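Side-chain contacts in sortase (PDB 2XWG), which probably acts as a class C sortase, a cysteine transpeptidase that links pilin subunits covalently during fimbrial assembly: residues G130-T135 with D197-V202; L137-P142 with S175-T180. All coordinates share one frame; numbering follows the deposited sequence.

Contact 1 of 2, residues G130-T135 with D197-V202; sequences GHLFGT and DSLRKV
Leu199 meets Leu132 through a methyl and Thr135 through its own backbone O. Its CB heads for the 130-135 segment and lies 5.3 Å from Thr135 CG2, still short of contact. At CG the chain forks. CD1 lies anti to CA about the CB-CG bond (chi2 178°), extending the chain, and is the branch that touches, ending 4.4 Å from Leu132 CD2. CD2 turns aside and stays 6.0 Å from that same Leu132 CD2. In Leu132, CG lies opposite its own backbone N (chi1 -167°), and CD2 is the methyl carried farthest forward, so the two leucines meet methyl to methyl. Thr135 adds its CG2, 4.4 Å from the backbone O of Leu199, while its hydroxyl faces its own segment. There Thr135 OG1 donates to Leu132 O at 2.7 Å, in the carbonyl plane and on a lone pair, and Thr135 N reaches the same oxygen at 2.8 Å. This doubly gripped carbonyl closes a type II turn from Leu132 to Thr135, with Gly134 at the positive-phi position. Thr135 OG1 also accepts from Val147 N, tying the turn to strand 144-149, and Val147 packs against both leucines; Ile74 and Leu224 also touch Leu199. The side chain of Leu199 is about 11 Å from that of Cys213, the predicted acyl-thioester residue, and that of Leu132 is about 6 Å from a bound calcium. No hydrogen bond crosses between the segments: the threonine methyl rests near the backbone O of Leu199, and the loop before strand 206-214 meets the turn by loose van der Waals packing alone.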
loop_
_atom_site.group_PDB
_atom_site.type_symbol
_atom_site.label_atom_id
_atom_site.label_comp_id
_atom_site.label_asym_id
_atom_site.label_seq_id
_atom_site.Cartn_x
_atom_site.Cartn_y
_atom_site.Cartn_z
ATOM N N GLY A 130 3.582 2.783 4.732
ATOM C CA GLY A 130 4.242 3.413 3.603
ATOM C C GLY A 130 3.713 2.850 2.304
ATOM O O GLY A 130 3.482 1.655 2.183
ATOM N N HIS A 131 3.516 3.709 1.322
ATOM C CA HIS A 131 3.042 3.265 0.026
ATOM C C HIS A 131 4.188 3.017 -0.938
ATOM O O HIS A 131 5.100 3.844 -1.065
ATOM C CB HIS A 131 2.140 4.305 -0.580
ATOM C CG HIS A 131 1.805 4.020 -2.003
ATOM N ND1 HIS A 131 2.429 4.657 -3.052
ATOM C CD2 HIS A 131 0.936 3.141 -2.549
ATOM C CE1 HIS A 131 1.941 4.196 -4.191
ATOM N NE2 HIS A 131 1.035 3.276 -3.912
ATOM N N LEU A 132 4.130 1.885 -1.638
ATOM C CA LEU A 132 5.272 1.427 -2.420
ATOM C C LEU A 132 5.409 2.130 -3.767
ATOM O O LEU A 132 4.690 1.806 -4.717
ATOM C CB LEU A 132 5.217 -0.082 -2.612
ATOM C CG LEU A 132 6.502 -0.688 -3.147
ATOM C CD1 LEU A 132 7.667 -0.210 -2.312
ATOM C CD2 LEU A 132 6.430 -2.184 -3.118
ATOM N N PHE A 133 6.342 3.084 -3.833
ATOM C CA PHE A 133 6.629 3.801 -5.063
ATOM C C PHE A 133 6.880 2.802 -6.174
ATOM O O PHE A 133 7.707 1.902 -6.049
ATOM C CB PHE A 133 7.826 4.727 -4.885
ATOM C CG PHE A 133 8.280 5.412 -6.157
ATOM C CD1 PHE A 133 7.482 6.368 -6.774
ATOM C CD2 PHE A 133 9.525 5.124 -6.708
ATOM C CE1 PHE A 133 7.898 7.009 -7.936
ATOM C CE2 PHE A 133 9.949 5.754 -7.865
ATOM C CZ PHE A 133 9.130 6.713 -8.482
ATOM N N GLY A 134 6.137 2.950 -7.261
ATOM C CA GLY A 134 6.193 1.988 -8.336
ATOM C C GLY A 134 4.857 1.316 -8.495
ATOM O O GLY A 134 4.569 0.789 -9.565
ATOM N N THR A 135 4.037 1.327 -7.442
ATOM C CA THR A 135 2.713 0.701 -7.517
ATOM C C THR A 135 1.624 1.773 -7.626
ATOM O O THR A 135 1.905 2.960 -7.481
ATOM C CB THR A 135 2.444 -0.230 -6.317
ATOM O OG1 THR A 135 2.325 0.541 -5.120
ATOM C CG2 THR A 135 3.588 -1.197 -6.148
ATOM N N ASP A 197 6.990 -10.783 -8.228
ATOM C CA ASP A 197 6.035 -10.853 -9.341
ATOM C C ASP A 197 4.576 -10.574 -8.982
ATOM O O ASP A 197 3.818 -10.090 -9.831
ATOM C CB ASP A 197 6.104 -12.214 -10.040
ATOM C CG ASP A 197 7.372 -12.394 -10.844
ATOM O OD1 ASP A 197 8.060 -11.373 -11.092
ATOM O OD2 ASP A 197 7.673 -13.554 -11.230
ATOM N N SER A 198 4.173 -10.888 -7.748
ATOM C CA SER A 198 2.750 -10.829 -7.398
ATOM C C SER A 198 2.280 -9.459 -6.908
ATOM O O SER A 198 1.137 -9.313 -6.463
ATOM C CB SER A 198 2.364 -11.924 -6.400
ATOM O OG SER A 198 2.977 -11.710 -5.147
ATOM N N LEU A 199 3.163 -8.467 -7.018
ATOM C CA LEU A 199 2.852 -7.084 -6.668
ATOM C C LEU A 199 2.568 -6.243 -7.929
ATOM O O LEU A 199 2.291 -5.045 -7.850
ATOM C CB LEU A 199 4.019 -6.465 -5.881
ATOM C CG LEU A 199 4.498 -7.172 -4.609
ATOM C CD1 LEU A 199 5.680 -6.435 -4.009
ATOM C CD2 LEU A 199 3.370 -7.341 -3.580
ATOM N N ARG A 200 2.643 -6.886 -9.089
ATOM C CA ARG A 200 2.483 -6.220 -10.379
ATOM C C ARG A 200 1.010 -5.967 -10.682
ATOM O O ARG A 200 0.140 -6.665 -10.152
ATOM C CB ARG A 200 3.106 -7.100 -11.470
ATOM C CG ARG A 200 4.557 -7.473 -11.181
ATOM C CD ARG A 200 5.119 -8.477 -12.184
ATOM N NE ARG A 200 5.027 -7.956 -13.540
ATOM C CZ ARG A 200 5.749 -6.939 -14.000
ATOM N NH1 ARG A 200 6.630 -6.329 -13.204
ATOM N NH2 ARG A 200 5.584 -6.528 -15.255
ATOM N N LYS A 201 0.719 -4.985 -11.535
ATOM C CA LYS A 201 -0.662 -4.765 -11.966
ATOM C C LYS A 201 -1.287 -6.051 -12.490
ATOM O O LYS A 201 -0.657 -6.799 -13.240
ATOM C CB LYS A 201 -0.741 -3.698 -13.060
ATOM C CG LYS A 201 -0.626 -2.266 -12.571
ATOM C CD LYS A 201 -0.108 -1.363 -13.681
ATOM C CE LYS A 201 -0.946 -1.537 -14.940
ATOM N NZ LYS A 201 -0.233 -1.023 -16.145
ATOM N N VAL A 202 -2.527 -6.306 -12.093
ATOM C CA VAL A 202 -3.337 -7.339 -12.725
ATOM C C VAL A 202 -4.461 -6.642 -13.502
ATOM O O VAL A 202 -5.341 -6.011 -12.896
ATOM C CB VAL A 202 -3.915 -8.309 -11.688
ATOM C CG1 VAL A 202 -4.824 -9.335 -12.361
ATOM C CG2 VAL A 202 -2.781 -9.007 -10.922
#

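Contact 2 of 2, residues L137-P142 with S175-T180; sequences LPVGGP and SSLGQT
With OG set between the backbone N and the carbonyl carbon (chi1 69°), Ser176 presents its hydroxyl to the 137-142 loop, and Val139 swings CG1 beside its backbone N (chi1 -79°) to meet the same hairpin. Ser176 OG lies 3.1 Å from Pro138 O, a polar approach. Alongside, Val139 CG1 packs 3.9 Å from Leu177 CD2, one methyl against another where the two side chains cross at a slant. Each partner is shaped by a turn. Pro138 is the centre of an inverse gamma turn, closed by Val139 N to Leu137 O at 2.8 Å. Leu177 and Gly178 form the corners of a type I' turn, its ends tied by Gln179 N to Ser176 O at 3.0 Å; this is the tight two-residue connection of the hairpin formed by strands 171-176 and 179-191. Helix 55-68 borders the contact: Arg59 NH1 is hydrogen-bonded to Ser176 O, and Arg59 touches Leu177, which is also about 4 Å from the calcium ligand Glu58, side chain to side chain. One polar approach and one apolar touch therefore join loop and hairpin, the serine hydroxyl facing the carbonyl of the buried Pro138.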
loop_
_atom_site.group_PDB
_atom_site.type_symbol
_atom_site.label_atom_id
_atom_site.label_comp_id
_atom_site.label_asym_id
_atom_site.label_seq_id
_atom_site.Cartn_x
_atom_site.Cartn_y
_atom_site.Cartn_z
ATOM N N LEU A 137 -1.293 4.326 -6.938
ATOM C CA LEU A 137 -1.760 5.124 -5.812
ATOM C C LEU A 137 -3.051 4.525 -5.270
ATOM O O LEU A 137 -3.836 3.973 -6.031
ATOM C CB LEU A 137 -1.991 6.567 -6.274
ATOM C CG LEU A 137 -0.756 7.265 -6.847
ATOM C CD1 LEU A 137 -1.096 8.656 -7.328
ATOM C CD2 LEU A 137 0.368 7.307 -5.827
ATOM N N PRO A 138 -3.290 4.633 -3.955
ATOM C CA PRO A 138 -4.489 4.004 -3.377
ATOM C C PRO A 138 -5.784 4.800 -3.601
ATOM O O PRO A 138 -6.363 5.325 -2.635
ATOM C CB PRO A 138 -4.169 3.964 -1.881
ATOM C CG PRO A 138 -3.251 5.114 -1.660
ATOM C CD PRO A 138 -2.443 5.268 -2.927
ATOM N N VAL A 139 -6.230 4.884 -4.852
ATOM C CA VAL A 139 -7.495 5.537 -5.182
ATOM C C VAL A 139 -8.378 4.538 -5.913
ATOM O O VAL A 139 -9.409 4.901 -6.489
ATOM C CB VAL A 139 -7.296 6.791 -6.070
ATOM C CG1 VAL A 139 -6.836 8.003 -5.246
ATOM C CG2 VAL A 139 -6.315 6.487 -7.199
ATOM N N GLY A 140 -7.985 3.271 -5.882
ATOM C CA GLY A 140 -8.796 2.241 -6.497
ATOM C C GLY A 140 -8.985 2.445 -7.993
ATOM O O GLY A 140 -8.300 3.254 -8.621
ATOM N N GLY A 141 -9.918 1.705 -8.580
ATOM C CA GLY A 141 -10.160 1.829 -9.999
ATOM C C GLY A 141 -9.554 0.651 -10.723
ATOM O O GLY A 141 -8.916 -0.190 -10.096
ATOM N N PRO A 142 -9.721 0.596 -12.051
ATOM C CA PRO A 142 -9.452 -0.629 -12.808
ATOM C C PRO A 142 -8.002 -0.712 -13.278
ATOM O O PRO A 142 -7.384 0.319 -13.548
ATOM C CB PRO A 142 -10.386 -0.477 -14.001
ATOM C CG PRO A 142 -10.531 1.071 -14.188
ATOM C CD PRO A 142 -10.006 1.735 -12.941
ATOM N N SER A 175 -9.548 4.794 2.792
ATOM C CA SER A 175 -10.116 6.127 2.527
ATOM C C SER A 175 -9.099 7.160 2.037
ATOM O O SER A 175 -8.022 7.301 2.609
ATOM C CB SER A 175 -10.816 6.668 3.767
ATOM O OG SER A 175 -11.919 5.840 4.077
ATOM N N SER A 176 -9.442 7.875 0.971
ATOM C CA SER A 176 -8.619 8.978 0.479
ATOM C C SER A 176 -9.438 9.850 -0.449
ATOM O O SER A 176 -10.374 9.374 -1.087
ATOM C CB SER A 176 -7.409 8.465 -0.293
ATOM O OG SER A 176 -7.828 7.868 -1.508
ATOM N N LEU A 177 -9.078 11.131 -0.527
ATOM C CA LEU A 177 -9.748 12.056 -1.430
ATOM C C LEU A 177 -11.281 11.884 -1.410
ATOM O O LEU A 177 -11.907 11.629 -2.434
ATOM C CB LEU A 177 -9.189 11.881 -2.843
ATOM C CG LEU A 177 -7.862 12.574 -3.182
ATOM C CD1 LEU A 177 -7.113 13.028 -1.947
ATOM C CD2 LEU A 177 -6.999 11.669 -4.031
ATOM N N GLY A 178 -11.870 12.004 -0.226
ATOM C CA GLY A 178 -13.313 11.999 -0.075
ATOM C C GLY A 178 -14.039 10.706 -0.348
ATOM O O GLY A 178 -15.266 10.697 -0.463
ATOM N N GLN A 179 -13.307 9.600 -0.427
ATOM C CA GLN A 179 -13.925 8.367 -0.885
ATOM C C GLN A 179 -13.378 7.113 -0.201
ATOM O O GLN A 179 -12.173 6.948 -0.096
ATOM C CB GLN A 179 -13.723 8.277 -2.383
ATOM C CG GLN A 179 -14.622 7.294 -3.066
ATOM C CD GLN A 179 -14.709 7.574 -4.545
ATOM O OE1 GLN A 179 -14.853 8.742 -4.962
ATOM N NE2 GLN A 179 -14.598 6.515 -5.359
ATOM N N THR A 180 -14.259 6.229 0.257
ATOM C CA THR A 180 -13.828 5.052 0.996
ATOM C C THR A 180 -13.949 3.794 0.149
ATOM O O THR A 180 -15.022 3.486 -0.358
ATOM C CB THR A 180 -14.625 4.863 2.297
ATOM O OG1 THR A 180 -14.369 5.960 3.183
ATOM C CG2 THR A 180 -14.212 3.590 3.003
#

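Both contacts are largely buried, but contact 1 lies nearer the middle of the chain, about 8 Å from its centre against about 12 Å for contact 2, whose Leu177 is partly exposed. Both draw on the connection between strands 129-131 and 144-149, which contact 1 ties to the loop before strand 206-214 and contact 2 to the hairpin of strands 171-176 and 179-191. Along the chain, contact 2 is nested within the loop that contact 1 closes. His131, in segment 130-135, packs its ring on Leu137 and Pro138, so the two contacts touch there. No hydrogen bond crosses contact 1, which has one methyl pair and a methyl near a carbonyl oxygen, whereas contact 2 mixes methyl packing with a hydroxyl facing a carbonyl.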